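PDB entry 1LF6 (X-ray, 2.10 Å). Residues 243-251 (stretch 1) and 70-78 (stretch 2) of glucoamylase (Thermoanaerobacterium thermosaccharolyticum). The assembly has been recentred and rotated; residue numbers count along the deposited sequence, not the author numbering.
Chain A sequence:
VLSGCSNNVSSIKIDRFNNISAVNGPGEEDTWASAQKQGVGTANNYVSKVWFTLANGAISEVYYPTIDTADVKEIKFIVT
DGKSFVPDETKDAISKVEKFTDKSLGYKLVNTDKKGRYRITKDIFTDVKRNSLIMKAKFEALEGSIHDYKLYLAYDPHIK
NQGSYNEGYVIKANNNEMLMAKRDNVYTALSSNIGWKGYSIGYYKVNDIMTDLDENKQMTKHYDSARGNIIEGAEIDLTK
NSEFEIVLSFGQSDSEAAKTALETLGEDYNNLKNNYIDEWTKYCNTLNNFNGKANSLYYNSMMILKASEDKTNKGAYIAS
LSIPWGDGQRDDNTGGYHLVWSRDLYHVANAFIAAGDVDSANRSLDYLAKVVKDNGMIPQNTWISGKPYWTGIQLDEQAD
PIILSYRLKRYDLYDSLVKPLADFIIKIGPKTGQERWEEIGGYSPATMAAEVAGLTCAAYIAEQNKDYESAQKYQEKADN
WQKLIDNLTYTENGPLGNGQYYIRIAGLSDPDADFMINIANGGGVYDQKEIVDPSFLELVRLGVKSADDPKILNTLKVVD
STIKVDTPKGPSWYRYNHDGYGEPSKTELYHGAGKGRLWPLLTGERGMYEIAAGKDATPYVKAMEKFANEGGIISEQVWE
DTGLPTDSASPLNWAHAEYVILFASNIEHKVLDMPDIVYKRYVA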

# COMPACT_ATOMS: atom_id res chain seq x y z
N GLU A 243 -22.36 17.33 17.70
CA GLU A 243 -21.38 16.25 17.79
C GLU A 243 -22.13 14.92 17.81
O GLU A 243 -23.06 14.73 18.59
CB GLU A 243 -20.55 16.40 19.07
CG GLU A 243 -19.41 15.39 19.19
CD GLU A 243 -18.38 15.81 20.23
OE1 GLU A 243 -17.40 15.05 20.43
OE2 GLU A 243 -18.54 16.88 20.84
N PHE A 244 -21.71 13.99 16.94
CA PHE A 244 -22.38 12.71 16.82
C PHE A 244 -21.45 11.57 16.40
O PHE A 244 -20.29 11.80 16.08
CB PHE A 244 -23.50 12.84 15.79
CG PHE A 244 -23.05 13.50 14.52
CD1 PHE A 244 -22.89 14.88 14.46
CD2 PHE A 244 -22.74 12.74 13.39
CE1 PHE A 244 -22.41 15.49 13.30
CE2 PHE A 244 -22.26 13.34 12.23
CZ PHE A 244 -22.10 14.72 12.18
N GLU A 245 -21.98 10.36 16.39
CA GLU A 245 -21.21 9.18 16.02
C GLU A 245 -21.81 8.46 14.82
O GLU A 245 -22.98 8.06 14.84
CB GLU A 245 -21.14 8.21 17.20
CG GLU A 245 -20.62 8.83 18.48
CD GLU A 245 -20.63 7.85 19.65
OE1 GLU A 245 -20.25 8.26 20.77
OE2 GLU A 245 -21.00 6.67 19.45
N ILE A 246 -21.00 8.28 13.77
CA ILE A 246 -21.45 7.58 12.57
C ILE A 246 -20.82 6.19 12.58
O ILE A 246 -19.61 6.05 12.78
CB ILE A 246 -21.04 8.33 11.28
CG1 ILE A 246 -21.76 9.68 11.23
CG2 ILE A 246 -21.39 7.50 10.05
CD1 ILE A 246 -23.28 9.58 11.23
N VAL A 247 -21.65 5.16 12.39
CA VAL A 247 -21.15 3.79 12.39
C VAL A 247 -21.51 3.04 11.11
O VAL A 247 -22.66 3.06 10.67
CB VAL A 247 -21.71 2.99 13.60
CG1 VAL A 247 -21.18 1.56 13.57
CG2 VAL A 247 -21.30 3.68 14.90
N LEU A 248 -20.51 2.39 10.52
CA LEU A 248 -20.70 1.61 9.31
C LEU A 248 -20.31 0.17 9.63
O LEU A 248 -19.15 -0.12 9.94
CB LEU A 248 -19.83 2.14 8.18
CG LEU A 248 -19.85 1.32 6.88
CD1 LEU A 248 -21.23 1.39 6.24
CD2 LEU A 248 -18.79 1.87 5.92
N SER A 249 -21.29 -0.73 9.55
CA SER A 249 -21.04 -2.13 9.85
C SER A 249 -21.19 -3.00 8.61
O SER A 249 -21.81 -2.60 7.62
CB SER A 249 -21.99 -2.60 10.95
OG SER A 249 -21.80 -1.82 12.13
N PHE A 250 -20.61 -4.20 8.68
CA PHE A 250 -20.64 -5.14 7.57
C PHE A 250 -21.16 -6.50 8.02
O PHE A 250 -21.06 -6.86 9.19
CB PHE A 250 -19.23 -5.31 7.00
CG PHE A 250 -18.63 -4.03 6.47
CD1 PHE A 250 -18.65 -3.76 5.11
CD2 PHE A 250 -18.07 -3.10 7.34
CE1 PHE A 250 -18.11 -2.57 4.61
CE2 PHE A 250 -17.54 -1.91 6.86
CZ PHE A 250 -17.56 -1.64 5.49
N GLY A 251 -21.70 -7.25 7.07
CA GLY A 251 -22.23 -8.57 7.36
C GLY A 251 -22.54 -9.32 6.08
O GLY A 251 -22.50 -8.75 5.00
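Stretch 2, residues 70-78: ADVKEIKFI

Two β-segments can pack through their side chains alone, with no hydrogen bond between their backbones, and residues 243-251 and 70-78 of this glucoamylase illustrate how. Residues 243-251 form one continuous extended strand. The second stretch is largely extended, but psi is -12° at Asp71 and -45° at Lys73, where the chain turns a corner, so that the short strand around 70-72 and the strand 74-78 belong to different sheets or faces. The axis of strand 243-251 and that of the 70-72 segment approach no closer than 10.5 Å, and their N-to-C directions differ by 140°, a roughly antiparallel course with a marked skew. The CA atoms of Leu248 and Ile75 are 9.8 Å apart, and those of Phe250 and Asp71 are 9.5 Å apart. Such separations are typical of layers held apart by side chains, and no hydrogen bond crosses between the stretches.

The alternation of a β-strand decides who takes part. In stretch 1, Phe244, Ile246, Leu248 and Phe250 direct their CA-to-CB bonds toward stretch 2, while the intervening residues are out of reach. Stretch 2 follows the same every-other rule in Ile75 and Phe77, but Asp71 and Val72 both point toward stretch 1 although they are neighbours in sequence. The antiparallel sense of the pairing is plain from its order: Phe244 meets Phe77 near one end, Leu248 meets Ile75 and Val72, and Phe250 meets Val72 and Asp71 at the other.

At the Phe77 end, Phe244 CE2 lies 3.6 Å from Phe77 CZ. The ring centroids are 5.8 Å apart and the planes are inclined at 86°, an oblique aromatic pair. Leu248, with chi1 t and chi2 p, bridges the corner in stretch 2: its CD2 is 3.8 Å from Ile75 CD1 and 3.9 Å from Val72 CG2, so a single methyl touches residues before and after the turn. Phe250, in the m rotamer, receives its neighbours at the ring edge. Its CE1 is 4.0 Å from Asp71 CB, and its CZ is 4.4 Å from Val72 CG2. Asp71 OD1 is also 4.0 Å from Phe250 CE1, so methylene and carboxylate oxygen both lie by the ring; OD2 is hydrogen-bonded elsewhere in the structure.

The charged residues at the corner stay out of this contact. Lys73 NZ and Glu74 OE1, 3.0 Å apart, form a salt bridge with a weak hydrogen bond. The interface is mostly apolar, with Asp71 the polar exception, and modest, burying 268 Å² over both sides.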

# COMPACT_ATOMS: atom_id res chain seq x y z
N ALA A 70 -12.52 -4.15 -1.42
CA ALA A 70 -12.96 -2.80 -1.11
C ALA A 70 -14.46 -2.77 -1.32
O ALA A 70 -14.97 -3.34 -2.28
CB ALA A 70 -12.28 -1.80 -2.04
N ASP A 71 -15.18 -2.12 -0.41
CA ASP A 71 -16.63 -2.06 -0.48
C ASP A 71 -17.14 -0.64 -0.47
O ASP A 71 -18.31 -0.38 -0.74
CB ASP A 71 -17.23 -2.80 0.71
CG ASP A 71 -16.83 -4.25 0.76
OD1 ASP A 71 -16.22 -4.67 1.77
OD2 ASP A 71 -17.13 -4.98 -0.21
N VAL A 72 -16.25 0.30 -0.15
CA VAL A 72 -16.61 1.70 -0.07
C VAL A 72 -15.65 2.59 -0.85
O VAL A 72 -14.45 2.34 -0.88
CB VAL A 72 -16.61 2.15 1.41
CG1 VAL A 72 -17.00 3.61 1.52
CG2 VAL A 72 -17.56 1.27 2.22
N LYS A 73 -16.19 3.62 -1.48
CA LYS A 73 -15.35 4.54 -2.24
C LYS A 73 -15.05 5.75 -1.35
O LYS A 73 -13.90 6.19 -1.26
CB LYS A 73 -16.07 4.98 -3.52
CG LYS A 73 -15.23 5.81 -4.48
CD LYS A 73 -15.42 7.30 -4.26
CE LYS A 73 -14.70 8.11 -5.34
NZ LYS A 73 -14.99 9.56 -5.22
N GLU A 74 -16.08 6.26 -0.69
CA GLU A 74 -15.95 7.41 0.19
C GLU A 74 -17.12 7.59 1.15
O GLU A 74 -18.19 7.02 0.97
CB GLU A 74 -15.85 8.70 -0.61
CG GLU A 74 -14.55 8.94 -1.34
CD GLU A 74 -14.47 10.37 -1.83
OE1 GLU A 74 -15.43 10.81 -2.51
OE2 GLU A 74 -13.46 11.05 -1.54
N ILE A 75 -16.87 8.40 2.18
CA ILE A 75 -17.86 8.76 3.18
C ILE A 75 -17.43 10.17 3.55
O ILE A 75 -16.45 10.36 4.28
CB ILE A 75 -17.79 7.87 4.44
CG1 ILE A 75 -18.02 6.41 4.08
CG2 ILE A 75 -18.86 8.31 5.44
CD1 ILE A 75 -17.88 5.45 5.26
N LYS A 76 -18.14 11.17 3.03
CA LYS A 76 -17.79 12.56 3.28
C LYS A 76 -18.96 13.43 3.71
O LYS A 76 -20.13 13.04 3.58
CB LYS A 76 -17.16 13.16 2.03
CG LYS A 76 -18.12 13.26 0.85
CD LYS A 76 -17.44 13.75 -0.41
CE LYS A 76 -18.41 13.76 -1.58
NZ LYS A 76 -17.76 14.24 -2.83
N PHE A 77 -18.64 14.61 4.21
CA PHE A 77 -19.65 15.57 4.65
C PHE A 77 -19.80 16.69 3.64
O PHE A 77 -18.83 17.12 3.01
CB PHE A 77 -19.27 16.17 6.00
CG PHE A 77 -19.59 15.29 7.17
CD1 PHE A 77 -20.91 14.98 7.48
CD2 PHE A 77 -18.57 14.76 7.96
CE1 PHE A 77 -21.21 14.16 8.56
CE2 PHE A 77 -18.87 13.93 9.03
CZ PHE A 77 -20.19 13.63 9.34
N ILE A 78 -21.04 17.16 3.49
CA ILE A 78 -21.34 18.27 2.59
C ILE A 78 -22.11 19.28 3.44
O ILE A 78 -23.06 18.92 4.13
CB ILE A 78 -22.24 17.83 1.41
CG1 ILE A 78 -21.60 16.66 0.67
CG2 ILE A 78 -22.43 19.01 0.45
CD1 ILE A 78 -20.21 16.95 0.12